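Local coordinates for protein esterase D (Lactobacillus rhamnosus, PDB 3DKR) that probably hydrolyses carboxylic esters, as an alpha/beta hydrolase with a predicted serine-histidine-aspartate catalytic triad, at residues P186-Q191 / H219-A224. Sequence-based numbering, arbitrary orientation. Where two conformers were deposited one is given.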
ATOM      1  N   PRO A 186      13.742 -10.652   3.042  1.00 17.13           N
ATOM      2  CA  PRO A 186      13.381  -9.938   4.250  1.00 17.09           C
ATOM      3  C   PRO A 186      12.062  -9.179   4.043  1.00 16.92           C
ATOM      4  O   PRO A 186      11.875  -8.548   2.993  1.00 17.60           O
ATOM      5  CB  PRO A 186      14.546  -8.956   4.437  1.00 18.00           C
ATOM      6  CG  PRO A 186      15.687  -9.605   3.741  1.00 17.16           C
ATOM      7  CD  PRO A 186      15.120 -10.345   2.607  1.00 17.35           C
ATOM      8  N   THR A 187      11.173  -9.268   5.024  1.00 16.96           N
ATOM      9  CA  THR A 187       9.854  -8.619   4.951  1.00 16.37           C
ATOM     10  C   THR A 187       9.610  -7.719   6.152  1.00 16.64           C
ATOM     11  O   THR A 187       9.826  -8.111   7.301  1.00 18.04           O
ATOM     12  CB  THR A 187       8.750  -9.666   4.859  1.00 16.52           C
ATOM     13  OG1 THR A 187       9.005 -10.527   3.748  1.00 17.46           O
ATOM     14  CG2 THR A 187       7.372  -9.013   4.706  1.00 17.39           C
ATOM     15  N   PHE A 188       9.133  -6.513   5.858  1.00 15.58           N
ATOM     16  CA  PHE A 188       8.778  -5.507   6.847  1.00 15.45           C
ATOM     17  C   PHE A 188       7.275  -5.530   7.055  1.00 15.47           C
ATOM     18  O   PHE A 188       6.509  -5.568   6.094  1.00 15.92           O
ATOM     19  CB  PHE A 188       9.198  -4.116   6.351  1.00 15.82           C
ATOM     20  CG  PHE A 188       8.925  -3.016   7.327  1.00 15.87           C
ATOM     21  CD1 PHE A 188       9.888  -2.639   8.258  1.00 15.70           C
ATOM     22  CD2 PHE A 188       7.693  -2.379   7.361  1.00 16.19           C
ATOM     23  CE1 PHE A 188       9.636  -1.627   9.185  1.00 16.97           C
ATOM     24  CE2 PHE A 188       7.444  -1.366   8.274  1.00 17.49           C
ATOM     25  CZ  PHE A 188       8.414  -1.001   9.201  1.00 17.58           C
ATOM     26  N   ILE A 189       6.859  -5.492   8.317  1.00 15.51           N
ATOM     27  CA  ILE A 189       5.431  -5.396   8.655  1.00 15.75           C
ATOM     28  C   ILE A 189       5.203  -4.292   9.666  1.00 16.43           C
ATOM     29  O   ILE A 189       5.734  -4.345  10.780  1.00 16.49           O
ATOM     30  CB  ILE A 189       4.867  -6.707   9.232  1.00 15.83           C
ATOM     31  CG1 ILE A 189       5.059  -7.852   8.239  1.00 15.51           C
ATOM     32  CG2 ILE A 189       3.381  -6.509   9.594  1.00 15.70           C
ATOM     33  CD1 ILE A 189       4.635  -9.253   8.751  1.00 17.78           C
ATOM     34  N   GLY A 190       4.447  -3.269   9.268  1.00 16.07           N
ATOM     35  CA  GLY A 190       4.012  -2.229  10.173  1.00 15.82           C
ATOM     36  C   GLY A 190       2.500  -2.199  10.250  1.00 15.73           C
ATOM     37  O   GLY A 190       1.819  -2.376   9.237  1.00 15.39           O
ATOM     38  N   GLN A 191       1.966  -1.981  11.448  1.00 15.51           N
ATOM     39  CA  GLN A 191       0.524  -2.010  11.660  1.00 15.90           C
ATOM     40  C   GLN A 191       0.111  -1.018  12.744  1.00 16.13           C
ATOM     41  O   GLN A 191       0.665  -1.033  13.843  1.00 16.34           O
ATOM     42  CB  GLN A 191       0.103  -3.415  12.071  1.00 15.72           C
ATOM     43  CG  GLN A 191      -1.364  -3.568  12.409  1.00 16.80           C
ATOM     44  CD  GLN A 191      -2.266  -3.169  11.282  1.00 14.96           C
ATOM     45  OE1 GLN A 191      -2.207  -3.758  10.198  1.00 15.66           O
ATOM     46  NE2 GLN A 191      -3.147  -2.199  11.537  1.00 16.49           N
ATOM     47  N   HIS A 219       6.625  -4.282  13.366  1.00 18.43           N
ATOM     48  CA  HIS A 219       6.444  -3.052  14.134  1.00 18.29           C
ATOM     49  C   HIS A 219       4.983  -2.713  14.348  1.00 18.54           C
ATOM     50  O   HIS A 219       4.203  -2.709  13.396  1.00 18.09           O
ATOM     51  CB  HIS A 219       7.139  -1.899  13.434  1.00 19.28           C
ATOM     52  CG  HIS A 219       8.612  -2.080  13.356  1.00 19.34           C
ATOM     53  ND1 HIS A 219       9.455  -1.678  14.370  1.00 22.72           N
ATOM     54  CD2 HIS A 219       9.394  -2.660  12.417  1.00 23.29           C
ATOM     55  CE1 HIS A 219      10.697  -1.992  14.048  1.00 23.38           C
ATOM     56  NE2 HIS A 219      10.688  -2.585  12.868  1.00 23.48           N
ATOM     57  N   TRP A 220       4.634  -2.461  15.614  1.00 18.35           N
ATOM     58  CA  TRP A 220       3.284  -2.078  16.037  1.00 18.12           C
ATOM     59  C   TRP A 220       3.312  -0.609  16.431  1.00 18.50           C
ATOM     60  O   TRP A 220       4.193  -0.207  17.205  1.00 19.97           O
ATOM     61  CB  TRP A 220       2.857  -2.930  17.240  1.00 18.02           C
ATOM     62  CG  TRP A 220       1.382  -2.914  17.500  1.00 18.06           C
ATOM     63  CD1 TRP A 220       0.710  -2.174  18.427  1.00 18.10           C
ATOM     64  CD2 TRP A 220       0.401  -3.694  16.819  1.00 18.30           C
ATOM     65  NE1 TRP A 220      -0.650  -2.431  18.347  1.00 17.70           N
ATOM     66  CE2 TRP A 220      -0.862  -3.359  17.361  1.00 17.58           C
ATOM     67  CE3 TRP A 220       0.462  -4.616  15.780  1.00 17.98           C
ATOM     68  CZ2 TRP A 220      -2.048  -3.954  16.912  1.00 17.16           C
ATOM     69  CZ3 TRP A 220      -0.702  -5.203  15.342  1.00 18.25           C
ATOM     70  CH2 TRP A 220      -1.938  -4.876  15.900  1.00 18.40           C
ATOM     71  N   TYR A 221       2.371   0.187  15.909  1.00 17.94           N
ATOM     72  CA  TYR A 221       2.332   1.640  16.137  1.00 18.82           C
ATOM     73  C   TYR A 221       1.164   1.903  17.077  1.00 19.88           C
ATOM     74  O   TYR A 221       0.037   2.142  16.659  1.00 19.16           O
ATOM     75  CB  TYR A 221       2.288   2.400  14.791  1.00 18.28           C
ATOM     76  CG  TYR A 221       3.566   2.111  14.037  1.00 18.19           C
ATOM     77  CD1 TYR A 221       4.744   2.794  14.328  1.00 19.04           C
ATOM     78  CD2 TYR A 221       3.613   1.090  13.094  1.00 18.42           C
ATOM     79  CE1 TYR A 221       5.942   2.474  13.677  1.00 17.78           C
ATOM     80  CE2 TYR A 221       4.792   0.763  12.435  1.00 17.45           C
ATOM     81  CZ  TYR A 221       5.956   1.442  12.746  1.00 16.49           C
ATOM     82  OH  TYR A 221       7.108   1.102  12.080  1.00 17.71           O
ATOM     83  N   ASP A 222       1.485   1.888  18.368  1.00 21.53           N
ATOM     84  CA  ASP A 222       0.515   1.722  19.459  0.50 22.35           C
ATOM     85  C   ASP A 222      -0.801   2.487  19.357  1.00 22.70           C
ATOM     86  O   ASP A 222      -1.890   1.903  19.386  1.00 24.04           O
ATOM     87  CB  ASP A 222       1.175   2.004  20.829  0.50 22.65           C
ATOM     88  CG  ASP A 222       2.032   3.279  20.855  0.50 23.07           C
ATOM     89  OD1 ASP A 222       1.921   4.151  19.955  0.50 24.20           O
ATOM     90  OD2 ASP A 222       2.831   3.407  21.812  0.50 24.21           O
ATOM     91  N   ASP A 223      -0.701   3.809  19.296  1.00 22.62           N
ATOM     92  CA  ASP A 223      -1.910   4.651  19.406  1.00 22.46           C
ATOM     93  C   ASP A 223      -2.411   5.208  18.080  1.00 22.28           C
ATOM     94  O   ASP A 223      -3.337   6.022  18.043  1.00 23.56           O
ATOM     95  CB  ASP A 223      -1.669   5.804  20.386  1.00 22.92           C
ATOM     96  N   ALA A 224      -1.856   4.719  16.978  1.00 20.93           N
ATOM     97  CA  ALA A 224      -2.081   5.358  15.694  1.00 20.71           C
ATOM     98  C   ALA A 224      -3.286   4.771  14.974  1.00 20.06           C
ATOM     99  O   ALA A 224      -3.551   3.566  15.075  1.00 20.01           O
ATOM    100  CB  ALA A 224      -0.839   5.209  14.843  1.00 20.12           C
TER
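His219 takes the backbone carbonyl of Ile189 through its N-H (His219 N to Ile189 O 2.7 Å) and returns its own carbonyl to Gln191 N, pairing the last two parallel strands of the alpha/beta-hydrolase sheet, which helix 202-209 links in a beta-alpha-beta crossover. The His219 ring meets Phe188, His219 CD2 to Phe188 CE1 at 3.4 Å; the planes are only 21° apart, but the rings are displaced, with centroids 5.3 Å apart, and little of one lies over the other. On the other face of the sheet, Trp220 lies alongside Gln191, its six-membered ring against the aliphatic part, Trp220 CZ3 to Gln191 CG at 3.4 Å. CG of Gln191 is anti to the backbone N (chi1 176°), and the bend at chi2 carries the amide on to Ser125 and Asp195, the latter predicted to belong to the charge relay. An alanine in place of Trp220 would probably open a gap beside Gln191 CB and CG, letting the chain that carries the amide shift. Tyr221 N bonds to Gln191 O at 2.9 Å. Its ring presents an edge to Gly190 CA, where a CB would come tight against Tyr221 CE2, and its hydroxyl, bonded to Asp240, ends near the rim of the Phe188 ring, Tyr221 OH to Phe188 CZ 3.8 Å.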